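Local coordinates for protein mannitol dehydrogenase (Pseudomonas fluorescens, PDB 1LJ8) that binds NAD and probably catalyses the NAD-dependent interconversion of mannitol and fructose, at residues R26-I32 with D57-V63; Y45-L49 with A276-V282; N142-M146 with K201-F206; H194-R200 with F224-M228. The contacts are given in a common frame with arbitrary orientation. Residues are numbered along the deposited sequence.

Contact 1: residues R26-I32 with D57-V63; sequences RQGIAHI and DWSICGV
Two apolar clusters, one on each sheet face, form the centre of this parallel strand pair. On one face I29 (m, t) rests its CB 4.0 Å from CG1 of I60 and its CG1 3.8 Å from CE3 at the ring edge of W58; on the other, I32 CG1 lies 3.9 Å from V63 CB. The axes of strands 27-32 and 59-63 approach to 4.5 Å, with N-to-C directions 25° apart, pairing I29 with I60, A30 with C61, H31 with G62 and I32 with V63. The ladder runs C61 N to I29 O 2.8 Å, H31 N to C61 O 2.9 Å and, weakly, V63 N to H31 O 2.8 Å. Q27 pairs with S59, so the register slips by one residue: a beta bulge, in which G28 N (2.9 Å) and I29 N (3.2 Å) both donate to S59 O. G28 has psi -14°, and a CB there would clash with D57 O and W58 CE3. At the polar edge S59 N donates to R26 O at 2.9 Å, while Q27 turns to K118 and S103. In this Rossmann domain the I32 side chain is about 4 Å from the bound NAD; strands 126-129 and 96-107 flank the pair, and helix 112-119 covers the A30, C61 and V63 face.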
# COMPACT_ATOMS: atom_id res chain seq x y z
N ARG A 26 -20.21 -10.77 14.27
CA ARG A 26 -20.93 -9.50 14.10
C ARG A 26 -19.86 -8.46 13.76
O ARG A 26 -18.72 -8.57 14.22
CB ARG A 26 -21.67 -9.09 15.37
CG ARG A 26 -22.77 -10.13 15.76
CD ARG A 26 -23.90 -10.11 14.73
NE ARG A 26 -25.01 -11.00 15.09
CZ ARG A 26 -25.13 -12.26 14.66
NH1 ARG A 26 -24.20 -12.79 13.87
NH2 ARG A 26 -26.18 -12.98 15.03
N GLN A 27 -20.25 -7.45 13.00
CA GLN A 27 -19.29 -6.45 12.50
C GLN A 27 -18.86 -5.38 13.46
O GLN A 27 -19.67 -4.86 14.23
CB GLN A 27 -19.86 -5.78 11.25
CG GLN A 27 -20.04 -6.76 10.08
CD GLN A 27 -20.90 -6.19 8.99
OE1 GLN A 27 -21.42 -5.07 9.11
NE2 GLN A 27 -21.08 -6.94 7.92
N GLY A 28 -17.57 -5.05 13.40
CA GLY A 28 -17.03 -3.99 14.23
C GLY A 28 -16.07 -3.10 13.46
O GLY A 28 -15.69 -2.02 13.95
N ILE A 29 -15.65 -3.56 12.29
CA ILE A 29 -14.73 -2.77 11.46
C ILE A 29 -15.32 -2.57 10.08
O ILE A 29 -15.88 -3.52 9.51
CB ILE A 29 -13.39 -3.55 11.29
CG1 ILE A 29 -12.73 -3.76 12.66
CG2 ILE A 29 -12.45 -2.85 10.26
CD1 ILE A 29 -11.60 -4.85 12.62
N ALA A 30 -15.23 -1.33 9.56
CA ALA A 30 -15.61 -1.06 8.17
C ALA A 30 -14.26 -0.76 7.47
O ALA A 30 -13.54 0.19 7.85
CB ALA A 30 -16.55 0.14 8.04
N HIS A 31 -13.93 -1.57 6.46
CA HIS A 31 -12.67 -1.37 5.76
C HIS A 31 -12.81 -0.79 4.38
O HIS A 31 -13.42 -1.41 3.51
CB HIS A 31 -11.90 -2.68 5.59
CG HIS A 31 -10.54 -2.45 5.01
ND1 HIS A 31 -9.51 -1.92 5.76
CD2 HIS A 31 -10.10 -2.50 3.72
CE1 HIS A 31 -8.48 -1.66 4.96
NE2 HIS A 31 -8.82 -1.99 3.72
N ILE A 32 -12.21 0.38 4.17
CA ILE A 32 -12.30 1.00 2.85
C ILE A 32 -11.10 0.61 1.99
O ILE A 32 -9.92 0.88 2.33
CB ILE A 32 -12.38 2.53 2.96
CG1 ILE A 32 -13.56 2.91 3.88
CG2 ILE A 32 -12.57 3.14 1.52
CD1 ILE A 32 -13.69 4.46 4.09
N ASP A 57 -17.03 -10.28 17.55
CA ASP A 57 -17.80 -9.09 17.31
C ASP A 57 -16.99 -8.04 16.54
O ASP A 57 -17.39 -6.85 16.44
CB ASP A 57 -18.32 -8.51 18.63
CG ASP A 57 -17.22 -8.11 19.58
OD1 ASP A 57 -16.25 -8.89 19.76
OD2 ASP A 57 -17.36 -7.02 20.16
N TRP A 58 -15.89 -8.49 15.96
CA TRP A 58 -15.02 -7.59 15.18
C TRP A 58 -14.91 -8.00 13.70
O TRP A 58 -13.87 -7.85 13.05
CB TRP A 58 -13.62 -7.52 15.82
CG TRP A 58 -13.66 -6.70 17.10
CD1 TRP A 58 -13.62 -7.18 18.40
CD2 TRP A 58 -13.69 -5.28 17.20
NE1 TRP A 58 -13.61 -6.11 19.29
CE2 TRP A 58 -13.65 -4.95 18.58
CE3 TRP A 58 -13.74 -4.25 16.25
CZ2 TRP A 58 -13.65 -3.60 19.05
CZ3 TRP A 58 -13.75 -2.91 16.71
CH2 TRP A 58 -13.70 -2.60 18.11
N SER A 59 -16.01 -8.54 13.19
CA SER A 59 -16.06 -8.89 11.77
C SER A 59 -15.89 -7.63 10.93
O SER A 59 -16.19 -6.53 11.37
CB SER A 59 -17.42 -9.52 11.41
OG SER A 59 -17.41 -9.99 10.06
N ILE A 60 -15.42 -7.81 9.70
CA ILE A 60 -15.18 -6.70 8.80
C ILE A 60 -16.25 -6.55 7.72
O ILE A 60 -16.66 -7.53 7.08
CB ILE A 60 -13.83 -6.91 8.09
CG1 ILE A 60 -12.70 -6.88 9.13
CG2 ILE A 60 -13.59 -5.85 6.97
CD1 ILE A 60 -11.43 -7.72 8.62
N CYS A 61 -16.73 -5.32 7.54
CA CYS A 61 -17.64 -5.01 6.43
C CYS A 61 -16.76 -4.26 5.43
O CYS A 61 -16.26 -3.14 5.71
CB CYS A 61 -18.81 -4.09 6.88
SG CYS A 61 -19.95 -3.82 5.45
N GLY A 62 -16.50 -4.87 4.27
CA GLY A 62 -15.70 -4.18 3.25
C GLY A 62 -16.48 -2.99 2.69
O GLY A 62 -17.73 -2.96 2.78
N VAL A 63 -15.76 -2.02 2.11
CA VAL A 63 -16.36 -0.82 1.53
C VAL A 63 -15.59 -0.52 0.24
O VAL A 63 -14.35 -0.38 0.27
CB VAL A 63 -16.21 0.38 2.48
CG1 VAL A 63 -16.64 1.70 1.75
CG2 VAL A 63 -17.07 0.19 3.71

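Contact 2: residues Y45-L49 with A276-V282; sequences YTDAL and AWEKVGV
L49, Y45 and V280 bury the most surface where helix 42-50, in the connection between parallel strands 27-32 and 59-64 of the Rossmann sheet, meets the loop 276-282, whose residues 277-279 form a 3-10 turn. L49 (t, p) sends CD1 to 3.4 Å from A276 O and 4.2 Å from K279 CB. The backbones come closest at L49 and V280, with CA atoms 6.0 Å apart. V280 (m) points at the helix: its CG1 is 4.0 Å from A48 CB and 3.7 Å from L49 N, and its CG2 is 4.3 Å from L49 CB and 4.2 Å from Y45 CD2. One helical turn before L49, Y45 (chi1 -77°, chi2 111°) lays its ring against the end of the loop. V282 CG2 sits over the ring face, 3.8 Å from the centroid and 18° off the normal, a CH-pi contact, whereas V280 O approaches the ring edge at 3.5 Å from CD2. The loop is shaped by K279 N to A276 O (3.0 Å) and V280 N to W277 O (2.9 Å); G281, at phi 102° and psi -7°, has a conformation that calls for glycine. The sole hydrogen bond between the segments is W277 NE1 to T46 OG1, 3.0 Å and 163°; T46 OG1 also bonds to Q42 O within the helix. The chemistry is therefore mainly apolar, docking the loop that joins strand 263-266 to strand 283-284 onto helix 42-50, with one directional bond fixing the indole at its edge.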
# COMPACT_ATOMS: atom_id res chain seq x y z
N TYR A 45 -5.14 -11.27 10.56
CA TYR A 45 -4.99 -11.24 12.03
C TYR A 45 -6.34 -11.30 12.73
O TYR A 45 -6.47 -11.91 13.78
CB TYR A 45 -4.27 -9.98 12.47
CG TYR A 45 -2.76 -10.00 12.26
CD1 TYR A 45 -2.16 -9.18 11.30
CD2 TYR A 45 -1.93 -10.76 13.10
CE1 TYR A 45 -0.77 -9.10 11.18
CE2 TYR A 45 -0.56 -10.68 13.01
CZ TYR A 45 0.02 -9.85 12.04
OH TYR A 45 1.39 -9.74 11.93
N THR A 46 -7.35 -10.66 12.17
CA THR A 46 -8.65 -10.68 12.81
C THR A 46 -9.24 -12.10 12.79
O THR A 46 -9.83 -12.55 13.77
CB THR A 46 -9.58 -9.67 12.13
OG1 THR A 46 -8.95 -8.37 12.17
CG2 THR A 46 -10.92 -9.63 12.87
N ASP A 47 -9.03 -12.83 11.70
CA ASP A 47 -9.52 -14.20 11.56
C ASP A 47 -8.72 -15.06 12.57
O ASP A 47 -9.31 -15.93 13.25
CB ASP A 47 -9.27 -14.69 10.11
CG ASP A 47 -9.55 -16.18 9.91
OD1 ASP A 47 -10.72 -16.52 9.64
OD2 ASP A 47 -8.60 -17.01 10.02
N ALA A 48 -7.42 -14.79 12.70
CA ALA A 48 -6.59 -15.58 13.65
C ALA A 48 -7.12 -15.40 15.09
O ALA A 48 -7.16 -16.36 15.87
CB ALA A 48 -5.10 -15.15 13.56
N LEU A 49 -7.53 -14.18 15.44
CA LEU A 49 -8.07 -13.91 16.80
C LEU A 49 -9.37 -14.68 17.00
O LEU A 49 -9.59 -15.30 18.05
CB LEU A 49 -8.38 -12.41 16.98
CG LEU A 49 -8.95 -11.99 18.36
CD1 LEU A 49 -7.92 -12.27 19.47
CD2 LEU A 49 -9.22 -10.52 18.33
N ALA A 276 -8.55 -7.60 20.42
CA ALA A 276 -7.34 -7.94 21.19
C ALA A 276 -6.28 -8.58 20.25
O ALA A 276 -5.83 -9.72 20.46
CB ALA A 276 -7.72 -8.92 22.33
N TRP A 277 -5.88 -7.84 19.22
CA TRP A 277 -4.92 -8.35 18.23
C TRP A 277 -3.57 -8.77 18.84
O TRP A 277 -2.84 -9.58 18.25
CB TRP A 277 -4.66 -7.28 17.16
CG TRP A 277 -5.80 -7.07 16.15
CD1 TRP A 277 -6.44 -8.04 15.39
CD2 TRP A 277 -6.33 -5.81 15.72
NE1 TRP A 277 -7.33 -7.42 14.51
CE2 TRP A 277 -7.28 -6.07 14.70
CE3 TRP A 277 -6.09 -4.48 16.11
CZ2 TRP A 277 -8.00 -5.04 14.05
CZ3 TRP A 277 -6.81 -3.46 15.47
CH2 TRP A 277 -7.75 -3.75 14.45
N GLU A 278 -3.23 -8.24 20.02
CA GLU A 278 -1.93 -8.62 20.57
C GLU A 278 -1.90 -10.11 20.91
O GLU A 278 -0.81 -10.68 21.02
CB GLU A 278 -1.55 -7.80 21.84
CG GLU A 278 -2.55 -7.85 22.99
CD GLU A 278 -3.62 -6.73 22.89
OE1 GLU A 278 -4.50 -6.82 22.00
OE2 GLU A 278 -3.55 -5.75 23.70
N LYS A 279 -3.07 -10.73 21.10
CA LYS A 279 -3.12 -12.15 21.42
C LYS A 279 -2.71 -12.99 20.21
O LYS A 279 -2.42 -14.20 20.35
CB LYS A 279 -4.52 -12.55 21.89
CG LYS A 279 -4.87 -11.99 23.29
CD LYS A 279 -6.28 -12.29 23.77
CE LYS A 279 -6.53 -11.61 25.15
NZ LYS A 279 -7.93 -11.73 25.61
N VAL A 280 -2.68 -12.39 19.02
CA VAL A 280 -2.25 -13.14 17.83
C VAL A 280 -1.06 -12.53 17.11
O VAL A 280 -0.94 -12.65 15.88
CB VAL A 280 -3.40 -13.38 16.83
CG1 VAL A 280 -4.40 -14.40 17.46
CG2 VAL A 280 -4.10 -12.03 16.48
N GLY A 281 -0.21 -11.84 17.88
CA GLY A 281 1.02 -11.34 17.30
C GLY A 281 1.19 -9.88 16.89
O GLY A 281 2.28 -9.49 16.48
N VAL A 282 0.12 -9.09 16.93
CA VAL A 282 0.25 -7.68 16.57
C VAL A 282 0.99 -7.04 17.73
O VAL A 282 0.74 -7.37 18.89
CB VAL A 282 -1.14 -7.05 16.40
CG1 VAL A 282 -1.04 -5.57 16.02
CG2 VAL A 282 -1.90 -7.83 15.30

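Contact 3: residues N142-M146 with K201-F206; sequences NGEFM and KALLAF
F145 adopts t (chi1 179°, chi2 66°), which carries its ring from the short, weakly bonded strand 144-145 onto helix 195-210. Its CB meets A205 CB at 3.5 Å, its CE1 lies 4.2 Å from A202 CB and its CZ 3.9 Å from F206 CB; A202 O, 3.8 Å from CE1, stands over one ring face. F206, also t (chi1 -178°, chi2 87°), presents its ring edge to F145 CZ. The backbones are nearest at F145 and A202, CA to CA 6.1 Å. Strand 144-145 pairs with 138-139 in a small antiparallel hairpin, so the contact seats that hairpin on a helix of the Rossmann domain; F166 meets the F145 ring edge-to-face, and I152 of helix 150-157 touches both phenylalanines. At the exposed side K201 is fully extended, all four chi angles t, and NZ donates a very short 2.5 Å hydrogen bond to G143 O. G143 has phi 70°, and a CB there would clash with K201 NZ. Before it, N142 (chi1 58°, p) accepts E144 N at OD1, 2.8 Å, closing an Asx turn.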
# COMPACT_ATOMS: atom_id res chain seq x y z
N ASN A 142 4.70 20.79 0.13
CA ASN A 142 4.36 21.88 1.05
C ASN A 142 3.43 21.49 2.21
O ASN A 142 3.04 22.34 3.01
CB ASN A 142 3.72 23.00 0.26
CG ASN A 142 2.50 22.53 -0.48
OD1 ASN A 142 1.93 21.51 -0.12
ND2 ASN A 142 2.08 23.27 -1.50
N GLY A 143 3.07 20.21 2.31
CA GLY A 143 2.20 19.74 3.37
C GLY A 143 0.76 20.21 3.24
O GLY A 143 -0.04 20.13 4.16
N GLU A 144 0.40 20.70 2.07
CA GLU A 144 -0.95 21.22 1.90
C GLU A 144 -1.99 20.18 1.43
O GLU A 144 -1.70 19.36 0.58
CB GLU A 144 -0.91 22.38 0.91
CG GLU A 144 -0.26 23.65 1.51
CD GLU A 144 -0.94 24.05 2.82
OE1 GLU A 144 -0.36 23.85 3.92
OE2 GLU A 144 -2.09 24.55 2.74
N PHE A 145 -3.20 20.23 2.01
CA PHE A 145 -4.28 19.37 1.56
C PHE A 145 -4.70 19.90 0.17
O PHE A 145 -4.84 21.10 -0.03
CB PHE A 145 -5.46 19.45 2.54
CG PHE A 145 -6.64 18.60 2.13
CD1 PHE A 145 -6.54 17.22 2.11
CD2 PHE A 145 -7.87 19.20 1.79
CE1 PHE A 145 -7.63 16.40 1.76
CE2 PHE A 145 -8.99 18.39 1.44
CZ PHE A 145 -8.87 17.00 1.42
N MSE A 146 -4.88 19.01 -0.79
CA MSE A 146 -5.21 19.40 -2.16
C MSE A 146 -6.71 19.59 -2.38
O MSE A 146 -7.36 18.83 -3.09
CB MSE A 146 -4.62 18.35 -3.12
CG MSE A 146 -3.09 18.31 -2.99
SE MSE A 146 -2.27 16.69 -3.79
CE MSE A 146 -2.30 17.25 -5.62
N LYS A 201 -4.25 14.76 9.35
CA LYS A 201 -4.09 16.05 8.70
C LYS A 201 -5.06 16.26 7.55
O LYS A 201 -5.66 17.34 7.40
CB LYS A 201 -2.66 16.22 8.17
CG LYS A 201 -2.37 17.63 7.69
CD LYS A 201 -0.96 17.63 7.09
CE LYS A 201 -0.41 19.04 6.93
NZ LYS A 201 0.85 18.97 6.14
N ALA A 202 -5.23 15.21 6.75
CA ALA A 202 -6.13 15.27 5.63
C ALA A 202 -7.59 15.40 6.05
O ALA A 202 -8.31 16.27 5.52
CB ALA A 202 -5.93 14.02 4.76
N LEU A 203 -8.04 14.53 6.97
CA LEU A 203 -9.44 14.59 7.39
C LEU A 203 -9.75 15.92 8.05
O LEU A 203 -10.80 16.52 7.76
CB LEU A 203 -9.79 13.43 8.32
CG LEU A 203 -11.28 13.36 8.68
CD1 LEU A 203 -12.21 13.22 7.46
CD2 LEU A 203 -11.44 12.19 9.64
N LEU A 204 -8.84 16.42 8.89
CA LEU A 204 -9.08 17.71 9.54
C LEU A 204 -9.11 18.84 8.54
O LEU A 204 -9.97 19.74 8.65
CB LEU A 204 -8.01 18.00 10.62
CG LEU A 204 -8.09 17.10 11.86
CD1 LEU A 204 -6.98 17.56 12.85
CD2 LEU A 204 -9.47 17.19 12.54
N ALA A 205 -8.20 18.82 7.57
CA ALA A 205 -8.17 19.89 6.56
C ALA A 205 -9.48 19.89 5.77
O ALA A 205 -10.09 20.94 5.47
CB ALA A 205 -7.03 19.70 5.62
N PHE A 206 -9.95 18.69 5.45
CA PHE A 206 -11.20 18.56 4.71
C PHE A 206 -12.37 19.06 5.57
O PHE A 206 -13.21 19.80 5.09
CB PHE A 206 -11.42 17.09 4.31
CG PHE A 206 -12.68 16.89 3.51
CD1 PHE A 206 -12.67 17.04 2.12
CD2 PHE A 206 -13.84 16.53 4.15
CE1 PHE A 206 -13.83 16.83 1.38
CE2 PHE A 206 -15.02 16.31 3.41
CZ PHE A 206 -15.01 16.46 2.04

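Contact 4: residues H194-R200 with F224-M228; sequences HNGAVTR and FPNAM
This buried contact in the Rossmann domain sets the first turn of helix 195-210 against 224-228, the loop and first residues of strand 227-230; asparagines from both sides carry the polar links, with D190 of the NAD site close by. The CA atoms of G196 and N226 are only 4.0 Å apart, an approach that depends on glycine: a CB on G196 would lie 2.2 Å from F224 O. Instead G196 CA makes CA-H...O contacts with F224 O (3.3 Å) and P225 O (3.4 Å). N226 (m) turns OD1 onto the helix start, accepting A197 N at 2.9 Å and, weakly, G196 N at 2.8 Å; its ND2 bonds E267. N195 (chi1 48°, p) accepts A227 N at OD1, 2.8 Å, and donates from ND2 to A227 O at 3.0 Å and to D190 O. Water 1 donates to A227 O (3.1 Å) and weakly accepts N195 N (3.3 Å). F224 (m, chi2 91°) turns one ring face to R200, whose CA is 3.7 Å from the centroid, 11° off the normal (CH-pi); T199 CG2 is at the ring edge, 3.8 Å from CD2. Chemically, N226 OD1 serves N-H groups of the helix start, the N195 amide pairs with both N-H and C=O of A227, and F224 adds a CH-pi contact.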
# COMPACT_ATOMS: atom_id res chain seq x y z
N HIS A 194 4.22 8.42 8.17
CA HIS A 194 3.43 8.65 9.37
C HIS A 194 1.97 8.53 8.88
O HIS A 194 1.27 9.53 8.77
CB HIS A 194 3.66 10.08 9.92
CG HIS A 194 5.08 10.35 10.35
ND1 HIS A 194 5.50 11.60 10.77
CD2 HIS A 194 6.19 9.56 10.32
CE1 HIS A 194 6.81 11.57 10.97
NE2 HIS A 194 7.26 10.35 10.71
N ASN A 195 1.52 7.31 8.61
CA ASN A 195 0.18 7.15 8.05
C ASN A 195 -0.98 7.67 8.90
O ASN A 195 -1.94 8.25 8.35
CB ASN A 195 -0.06 5.71 7.60
CG ASN A 195 0.35 4.68 8.63
OD1 ASN A 195 0.35 4.92 9.85
ND2 ASN A 195 0.69 3.48 8.14
N GLY A 196 -0.90 7.50 10.22
CA GLY A 196 -1.96 8.05 11.05
C GLY A 196 -1.93 9.58 11.02
O GLY A 196 -2.98 10.22 10.90
N ALA A 197 -0.76 10.19 11.18
CA ALA A 197 -0.68 11.66 11.18
C ALA A 197 -1.18 12.24 9.85
O ALA A 197 -1.83 13.32 9.85
CB ALA A 197 0.76 12.14 11.43
N VAL A 198 -0.88 11.56 8.74
CA VAL A 198 -1.32 12.04 7.41
C VAL A 198 -2.86 11.94 7.33
O VAL A 198 -3.52 12.90 6.86
CB VAL A 198 -0.66 11.23 6.26
CG1 VAL A 198 -1.26 11.64 4.87
CG2 VAL A 198 0.86 11.56 6.20
N THR A 199 -3.41 10.82 7.79
CA THR A 199 -4.88 10.63 7.77
C THR A 199 -5.54 11.74 8.59
O THR A 199 -6.52 12.36 8.17
CB THR A 199 -5.29 9.28 8.38
OG1 THR A 199 -4.64 8.23 7.63
CG2 THR A 199 -6.85 9.07 8.31
N ARG A 200 -4.99 11.99 9.78
CA ARG A 200 -5.49 13.07 10.63
C ARG A 200 -5.41 14.42 9.94
O ARG A 200 -6.41 15.16 9.90
CB ARG A 200 -4.68 13.14 11.93
CG ARG A 200 -5.15 14.24 12.89
CD ARG A 200 -4.37 14.09 14.19
NE ARG A 200 -4.60 15.17 15.14
CZ ARG A 200 -3.99 16.35 15.08
NH1 ARG A 200 -3.10 16.63 14.12
NH2 ARG A 200 -4.29 17.28 15.98
N PHE A 224 -6.19 8.55 15.35
CA PHE A 224 -5.57 8.22 14.06
C PHE A 224 -4.23 7.56 14.34
O PHE A 224 -3.19 8.17 14.16
CB PHE A 224 -5.34 9.52 13.28
CG PHE A 224 -6.60 10.32 13.05
CD1 PHE A 224 -7.01 11.31 13.96
CD2 PHE A 224 -7.36 10.12 11.89
CE1 PHE A 224 -8.16 12.11 13.72
CE2 PHE A 224 -8.53 10.92 11.61
CZ PHE A 224 -8.92 11.92 12.55
N PRO A 225 -4.27 6.30 14.79
CA PRO A 225 -3.01 5.60 15.11
C PRO A 225 -2.06 5.43 13.93
O PRO A 225 -2.49 5.18 12.80
CB PRO A 225 -3.49 4.25 15.68
CG PRO A 225 -4.82 4.01 14.93
CD PRO A 225 -5.44 5.43 14.97
N ASN A 226 -0.77 5.64 14.16
CA ASN A 226 0.17 5.35 13.10
C ASN A 226 0.46 3.87 13.22
O ASN A 226 0.28 3.28 14.28
CB ASN A 226 1.50 6.10 13.28
CG ASN A 226 1.32 7.59 13.14
OD1 ASN A 226 1.10 8.12 12.02
ND2 ASN A 226 1.41 8.31 14.26
N ALA A 227 0.92 3.28 12.11
CA ALA A 227 1.29 1.87 12.13
C ALA A 227 2.36 1.55 11.12
O ALA A 227 2.54 2.26 10.14
CB ALA A 227 0.03 0.97 11.78
N MSE A 228 3.06 0.45 11.38
CA MSE A 228 3.96 -0.09 10.41
C MSE A 228 3.25 -1.39 9.99
O MSE A 228 3.01 -2.26 10.85
CB MSE A 228 5.27 -0.48 11.03
CG MSE A 228 6.20 -0.70 9.89
SE MSE A 228 6.48 -2.51 9.73
CE MSE A 228 7.98 -2.02 10.60
O HOH W 1 3.26 5.20 10.54

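All four contacts belong to the Rossmann domain part of the chain. Contacts 1 and 2 join directly: I29 CD1 is 3.9 Å from W277 CZ2 and W58 O 3.5 Å from T46 CG2, so helix 42-50 and loop 276-282 pack against the strand pair. Contacts 3 and 4 share helix 195-210 and touch through L203 CD2 and F224 CE2, 3.7 Å apart. The two groups do not touch: their smallest gap, between nearest atoms, is about 7 Å for contacts 2 and 4, against about 9 Å for contacts 1 and 4 and about 17 Å for contacts 2 and 3. Nearest to NAD is contact 1, by I32 (side chain about 4 Å away), then contact 4, by N195 (about 8 Å); Y45 and F145 of contacts 2 and 3 are each about 11 Å away.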